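Local coordinates for structural protein VP1 (PDB 4U60) that forms the pentameric building block of the polyomavirus coat and engages sialylated glycolipids such as GM1 through its outer surface, at the interface of chains A and B. Sequence-based numbering; all coordinates share one arbitrary frame. Chains: chain A/B, Structural protein VP1.

The interface of chains A and B. Residues chain A 115-116, 119-121; chain B 49, 211, 252, 258-260.
A:Gly120 and A:Ile121 run past B:Gly258 and B:Met260 as loop against strand start, with the backbone of A:Gly120 extended and its alpha carbon packed against the sulphur SD of B:Met260. Two waters link the backbones across this stretch. Water 1 joins the carbonyl O of A:Lys119, at 2.9 Å, to both the backbone N of B:Met260 and the carbonyl O of B:Val49. Water 2 takes the same A:Lys119 oxygen, at 2.7 Å, so that one peptide oxygen is gripped by two waters. Water 2 also lies 2.6 Å from the carboxylate OD2 of B:Asp259.

B:Met260 carries much of the apolar contact. Its chain runs straight through chi2 and bends at chi3 (71°), bringing the terminal methyl CE to A:Ile121, 3.7 Å from CG2, while the sulphur SD faces the chain A backbone. There the amide N of A:Ile121 points at SD in a nearly straight but weak hydrogen bond of 3.4 Å. The same sulphur lies in plane at the edge of the A:Tyr116 ring, 3.7 Å from CD2. With CG1 of A:Ile121 between the backbone N and the carbonyl carbon (chi1 61°), the CG2 branch goes to B:Phe252 and sits over one ring face toward the rim, 3.8 Å from CE1. CD1 lies over the same face, nearer the opposite rim at CE2, and B:Val49 adds CG1 beside the isoleucine alpha carbon. Further along, the thioether tip of A:Met115 crosses the side chain of B:Gln211 obliquely, its CE 3.6 Å from the amide oxygen OE1 and also against CB.

The patch belongs to the larger contact between neighbouring VP1 copies in the five-membered assembly. A chain A loop, residues 115-121, packs on the loop-topped end of the chain B jelly roll, where strands 241-254 and 260-264 meet.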
loop_
_atom_site.group_PDB
_atom_site.type_symbol
_atom_site.label_atom_id
_atom_site.label_comp_id
_atom_site.label_asym_id
_atom_site.label_seq_id
_atom_site.Cartn_x
_atom_site.Cartn_y
_atom_site.Cartn_z
ATOM N N MET A 115 7.240 -16.503 20.754
ATOM C CA MET A 115 8.135 -15.352 20.804
ATOM C C MET A 115 8.848 -15.245 22.149
ATOM O O MET A 115 8.383 -15.794 23.163
ATOM C CB MET A 115 7.347 -14.052 20.555
ATOM C CG MET A 115 6.671 -13.994 19.205
ATOM S SD MET A 115 6.022 -12.335 18.878
ATOM C CE MET A 115 7.529 -11.452 18.492
ATOM N N TYR A 116 9.962 -14.507 22.149
ATOM C CA TYR A 116 10.656 -14.042 23.368
ATOM C C TYR A 116 10.975 -15.128 24.405
ATOM O O TYR A 116 10.447 -15.125 25.505
ATOM C CB TYR A 116 9.882 -12.873 24.018
ATOM C CG TYR A 116 9.674 -11.713 23.065
ATOM C CD1 TYR A 116 10.749 -11.086 22.458
ATOM C CD2 TYR A 116 8.403 -11.246 22.786
ATOM C CE1 TYR A 116 10.570 -10.016 21.594
ATOM C CE2 TYR A 116 8.203 -10.195 21.912
ATOM C CZ TYR A 116 9.284 -9.573 21.337
ATOM O OH TYR A 116 9.027 -8.546 20.454
ATOM N N LYS A 119 8.334 -17.009 26.470
ATOM C CA LYS A 119 7.480 -16.218 27.351
ATOM C C LYS A 119 6.364 -15.478 26.583
ATOM O O LYS A 119 5.335 -15.169 27.171
ATOM C CB LYS A 119 8.324 -15.211 28.141
ATOM C CG LYS A 119 9.288 -15.868 29.124
ATOM C CD LYS A 119 8.533 -16.746 30.079
ATOM N N GLY A 120 6.572 -15.237 25.296
ATOM C CA GLY A 120 5.651 -14.440 24.494
ATOM C C GLY A 120 4.546 -15.227 23.819
ATOM O O GLY A 120 4.302 -16.401 24.146
ATOM N N ILE A 121 3.861 -14.568 22.893
ATOM C CA ILE A 121 2.767 -15.217 22.174
ATOM C C ILE A 121 3.208 -16.424 21.365
ATOM O O ILE A 121 4.358 -16.512 20.916
ATOM C CB ILE A 121 2.056 -14.262 21.179
ATOM C CG1 ILE A 121 3.019 -13.759 20.114
ATOM C CG2 ILE A 121 1.437 -13.096 21.924
ATOM C CD1 ILE A 121 2.320 -13.063 18.967
ATOM N N VAL B 49 -0.995 -13.819 27.611
ATOM C CA VAL B 49 -1.168 -14.917 26.681
ATOM C C VAL B 49 -0.363 -16.149 27.142
ATOM O O VAL B 49 0.792 -16.035 27.559
ATOM C CB VAL B 49 -0.724 -14.507 25.251
ATOM C CG1 VAL B 49 -0.660 -15.715 24.328
ATOM C CG2 VAL B 49 -1.675 -13.454 24.693
ATOM N N GLN B 211 4.130 -11.175 13.631
ATOM C CA GLN B 211 4.569 -11.176 15.040
ATOM C C GLN B 211 4.674 -9.796 15.708
ATOM O O GLN B 211 4.148 -9.583 16.811
ATOM C CB GLN B 211 5.903 -11.922 15.146
ATOM C CG GLN B 211 5.786 -13.421 14.970
ATOM C CD GLN B 211 7.118 -14.114 14.992
ATOM O OE1 GLN B 211 7.998 -13.747 15.781
ATOM N NE2 GLN B 211 7.305 -15.097 14.111
ATOM N N PHE B 252 0.059 -6.113 20.605
ATOM C CA PHE B 252 0.442 -6.677 21.887
ATOM C C PHE B 252 1.376 -5.748 22.630
ATOM O O PHE B 252 2.281 -5.154 22.053
ATOM C CB PHE B 252 1.140 -8.017 21.701
ATOM C CG PHE B 252 0.248 -9.097 21.136
ATOM C CD1 PHE B 252 -0.650 -9.787 21.961
ATOM C CD2 PHE B 252 0.254 -9.390 19.790
ATOM C CE1 PHE B 252 -1.487 -10.760 21.444
ATOM C CE2 PHE B 252 -0.582 -10.372 19.273
ATOM C CZ PHE B 252 -1.462 -11.045 20.106
ATOM N N GLY B 258 8.936 -10.680 28.554
ATOM C CA GLY B 258 8.500 -11.223 27.276
ATOM C C GLY B 258 7.044 -11.631 27.272
ATOM O O GLY B 258 6.515 -11.991 26.217
ATOM N N ASP B 259 6.397 -11.603 28.442
ATOM C CA ASP B 259 4.959 -11.872 28.549
ATOM C C ASP B 259 4.195 -10.854 27.709
ATOM O O ASP B 259 4.568 -9.677 27.679
ATOM C CB ASP B 259 4.459 -11.754 30.016
ATOM C CG ASP B 259 5.309 -12.511 31.009
ATOM O OD1 ASP B 259 6.319 -11.965 31.509
ATOM O OD2 ASP B 259 4.970 -13.671 31.306
ATOM N N MET B 260 3.143 -11.294 27.024
ATOM C CA MET B 260 2.398 -10.432 26.087
ATOM C C MET B 260 0.907 -10.416 26.380
ATOM O O MET B 260 0.334 -11.408 26.822
ATOM C CB MET B 260 2.672 -10.871 24.649
ATOM C CG MET B 260 4.110 -10.544 24.277
ATOM S SD MET B 260 4.697 -11.261 22.726
ATOM C CE MET B 260 3.821 -10.330 21.477
HETATM O O HOH W 1 2.693 -14.175 26.698
HETATM O O HOH W 2 4.766 -15.782 29.787
#